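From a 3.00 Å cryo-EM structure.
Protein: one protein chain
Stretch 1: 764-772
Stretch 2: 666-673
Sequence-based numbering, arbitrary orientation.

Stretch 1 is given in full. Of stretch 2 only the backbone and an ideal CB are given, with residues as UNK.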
# COMPACT_ATOMS: atom_id res chain seq x y z
N ARG B 764 21.12 -13.86 -6.74
CA ARG B 764 21.64 -14.61 -7.88
C ARG B 764 20.48 -15.22 -8.66
O ARG B 764 19.66 -15.94 -8.10
CB ARG B 764 22.59 -15.71 -7.40
CG ARG B 764 24.06 -15.41 -7.63
CD ARG B 764 24.39 -15.35 -9.11
NE ARG B 764 25.73 -14.83 -9.34
CZ ARG B 764 26.00 -13.56 -9.62
NH1 ARG B 764 27.26 -13.18 -9.82
NH2 ARG B 764 25.02 -12.68 -9.71
N ALA B 765 20.42 -14.91 -9.95
CA ALA B 765 19.42 -15.54 -10.80
C ALA B 765 19.68 -17.03 -10.90
O ALA B 765 20.81 -17.50 -10.74
CB ALA B 765 19.43 -14.90 -12.19
N LEU B 766 18.62 -17.79 -11.16
CA LEU B 766 18.76 -19.22 -11.32
C LEU B 766 19.74 -19.52 -12.46
O LEU B 766 19.69 -18.86 -13.50
CB LEU B 766 17.41 -19.87 -11.61
CG LEU B 766 16.36 -19.78 -10.51
CD1 LEU B 766 15.20 -20.70 -10.83
CD2 LEU B 766 16.97 -20.13 -9.17
N PRO B 767 20.63 -20.50 -12.30
CA PRO B 767 21.52 -20.86 -13.40
C PRO B 767 20.74 -21.52 -14.52
O PRO B 767 19.68 -22.12 -14.30
CB PRO B 767 22.51 -21.83 -12.75
CG PRO B 767 22.29 -21.71 -11.27
CD PRO B 767 20.87 -21.32 -11.10
N ARG B 768 21.27 -21.41 -15.73
CA ARG B 768 20.62 -22.01 -16.88
C ARG B 768 20.48 -23.51 -16.67
O ARG B 768 21.47 -24.20 -16.38
CB ARG B 768 21.41 -21.72 -18.15
CG ARG B 768 21.13 -22.67 -19.29
CD ARG B 768 21.75 -22.19 -20.59
NE ARG B 768 22.97 -21.42 -20.36
CZ ARG B 768 23.19 -20.20 -20.84
NH1 ARG B 768 22.27 -19.60 -21.57
NH2 ARG B 768 24.33 -19.59 -20.58
N ARG B 769 19.25 -24.01 -16.78
CA ARG B 769 18.96 -25.39 -16.42
C ARG B 769 19.79 -26.36 -17.25
O ARG B 769 19.90 -26.23 -18.47
CB ARG B 769 17.47 -25.67 -16.60
CG ARG B 769 17.13 -27.07 -17.04
CD ARG B 769 15.65 -27.19 -17.38
NE ARG B 769 15.25 -26.21 -18.39
CZ ARG B 769 15.15 -26.47 -19.69
NH1 ARG B 769 14.78 -25.52 -20.53
NH2 ARG B 769 15.42 -27.68 -20.14
N ASP B 770 20.39 -27.33 -16.57
CA ASP B 770 21.32 -28.28 -17.20
C ASP B 770 20.52 -29.29 -18.00
O ASP B 770 20.13 -30.35 -17.51
CB ASP B 770 22.17 -28.97 -16.14
CG ASP B 770 23.19 -28.03 -15.52
OD1 ASP B 770 23.43 -26.95 -16.09
OD2 ASP B 770 23.75 -28.38 -14.46
N VAL B 771 20.28 -28.97 -19.27
CA VAL B 771 19.58 -29.92 -20.14
C VAL B 771 20.55 -31.03 -20.55
O VAL B 771 21.70 -30.74 -20.93
CB VAL B 771 18.99 -29.20 -21.36
CG1 VAL B 771 20.07 -28.67 -22.29
CG2 VAL B 771 18.04 -30.13 -22.11
N PRO B 772 20.17 -32.30 -20.43
CA PRO B 772 21.07 -33.38 -20.85
C PRO B 772 21.05 -33.60 -22.36
O PRO B 772 20.31 -34.46 -22.85
CB PRO B 772 20.52 -34.60 -20.10
CG PRO B 772 19.08 -34.29 -19.89
CD PRO B 772 18.98 -32.80 -19.73
N UNK B 666 14.47 -15.95 -19.62
CA UNK B 666 14.10 -16.36 -18.26
C UNK B 666 13.48 -17.74 -18.21
O UNK B 666 13.28 -18.28 -17.10
CB UNK B 666 13.13 -15.35 -17.65
N UNK B 667 13.15 -18.34 -19.35
CA UNK B 667 12.66 -19.71 -19.39
C UNK B 667 13.77 -20.72 -19.60
O UNK B 667 13.58 -21.90 -19.29
CB UNK B 667 11.61 -19.86 -20.50
N UNK B 668 14.91 -20.29 -20.13
CA UNK B 668 16.06 -21.19 -20.19
C UNK B 668 16.57 -21.57 -18.81
O UNK B 668 17.46 -22.43 -18.72
CB UNK B 668 17.19 -20.54 -20.99
N UNK B 669 16.04 -20.97 -17.75
CA UNK B 669 16.45 -21.28 -16.38
C UNK B 669 15.42 -22.10 -15.62
O UNK B 669 15.76 -22.68 -14.58
CB UNK B 669 16.73 -19.98 -15.62
N UNK B 670 14.19 -22.17 -16.10
CA UNK B 670 13.09 -22.83 -15.43
C UNK B 670 12.79 -24.17 -16.08
O UNK B 670 13.22 -24.44 -17.20
CB UNK B 670 11.85 -21.94 -15.44
N UNK B 671 12.05 -25.05 -15.39
CA UNK B 671 11.75 -26.37 -15.97
C UNK B 671 10.94 -26.26 -17.25
O UNK B 671 10.48 -25.19 -17.66
CB UNK B 671 10.99 -27.23 -14.96
N UNK B 672 10.76 -27.41 -17.90
CA UNK B 672 10.17 -27.43 -19.23
C UNK B 672 8.65 -27.37 -19.20
O UNK B 672 8.04 -26.85 -20.14
CB UNK B 672 10.62 -28.69 -19.98
N UNK B 673 8.03 -27.87 -18.14
CA UNK B 673 6.58 -27.95 -18.05
C UNK B 673 6.08 -27.11 -16.89
O UNK B 673 6.74 -27.02 -15.85
CB UNK B 673 6.13 -29.40 -17.89

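Stretch 1, without regular helix or strand, runs past stretch 2 in an extended course, and it sets few rules for the first two positions. At 666 the ideal CB has nothing of stretch 1 within 5.5 Å, so the contact asks for no particular residue; it is V666. At 667 CA-to-CB points away, and again almost anything would do. L667 is found there, and what it offers this region is backbone: its O accepts a hydrogen bond from N of residue 670, closing a turn.

At position 668 the backbone O accepts a hydrogen bond from R769 N, 3.1 Å from the O of 668, a bond any residue could supply. CA-to-CB points sideways, with the ideal CB 4.8 Å from R768 CG, so a side chain of some length could run along that arginine; an acidic or polar one would seem natural. The residue is Q668. Its chi1 of 80° (p) and extended chi2 bring the amide to R768, but NE2 lies 3.1 Å from R768 NH1, and two donors make no hydrogen bond.

At 669 the CA atoms of the two stretches come nearest each other, 4.3 Å between its CA and R768 CA. The ideal CB sits sideways, 3.8 Å from L766 O and 3.9 Å from P767 O. Carbonyls so near favour a donor: lysine, arginine, glutamine or a small hydroxyl residue could all be considered. R669 answers with NE, which donates to L766 O at 2.7 Å, the carbonyl lying at the guanidinium edge.

At 670 CA-to-CB points away, yet the side chain of L766 lies within reach of an apolar group long enough to turn back, so leucine, isoleucine or methionine would suit. The O of 670 accepts a hydrogen bond from R769 NE, 2.9 Å from that O, whatever the side chain. L670 does turn back, its CD2 4.0 Å from L766 CD1.

Position 671, with phi -62° and psi 173°, fits proline but does not demand it, and its CB points away, 5.2 Å from R769 CD. P671 adds a light contact, its CA 4.2 Å from that same CD.

At 672 the ideal CB stands sideways, 4.9 Å from R769 NH2. Charge alone would recommend aspartate or glutamate; a long aliphatic stem could also cover the guanidinium. R672 brings a like charge instead, its NE 3.0 Å from R769 NH2 without a hydrogen bond. Its CG lies over one face of the R769 guanidinium, and both terminal nitrogens are hydrogen-bonded elsewhere in the structure.

Position 673 is out of reach and unconstrained here; it is A673.

Stretch 2 666-673: VLQRLPRA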
# COMPACT_ATOMS: atom_id res chain seq x y z
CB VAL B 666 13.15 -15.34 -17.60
CG1 VAL B 666 13.81 -13.97 -17.51
CG2 VAL B 666 11.84 -15.28 -18.35
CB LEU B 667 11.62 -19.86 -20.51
CG LEU B 667 10.19 -19.45 -20.18
CD1 LEU B 667 9.24 -19.96 -21.25
CD2 LEU B 667 9.79 -19.94 -18.82
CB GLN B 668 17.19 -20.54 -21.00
CG GLN B 668 17.99 -19.52 -20.23
CD GLN B 668 18.92 -18.73 -21.12
OE1 GLN B 668 18.79 -18.75 -22.34
NE2 GLN B 668 19.86 -18.02 -20.51
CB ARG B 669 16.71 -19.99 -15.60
CG ARG B 669 17.47 -18.94 -16.39
CD ARG B 669 17.62 -17.66 -15.59
NE ARG B 669 19.01 -17.22 -15.55
CZ ARG B 669 19.61 -16.56 -16.53
NH1 ARG B 669 18.94 -16.25 -17.63
NH2 ARG B 669 20.88 -16.19 -16.41
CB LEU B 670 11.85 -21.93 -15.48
CG LEU B 670 12.02 -20.56 -14.83
CD1 LEU B 670 10.88 -19.65 -15.20
CD2 LEU B 670 12.12 -20.70 -13.32
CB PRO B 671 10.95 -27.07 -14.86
CG PRO B 671 10.49 -25.97 -13.96
CD PRO B 671 11.58 -24.96 -14.00
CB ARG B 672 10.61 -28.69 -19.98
CG ARG B 672 12.10 -28.75 -20.26
CD ARG B 672 12.38 -29.42 -21.59
NE ARG B 672 13.62 -28.93 -22.19
CZ ARG B 672 14.01 -29.21 -23.43
NH1 ARG B 672 13.25 -29.98 -24.20
NH2 ARG B 672 15.15 -28.73 -23.89
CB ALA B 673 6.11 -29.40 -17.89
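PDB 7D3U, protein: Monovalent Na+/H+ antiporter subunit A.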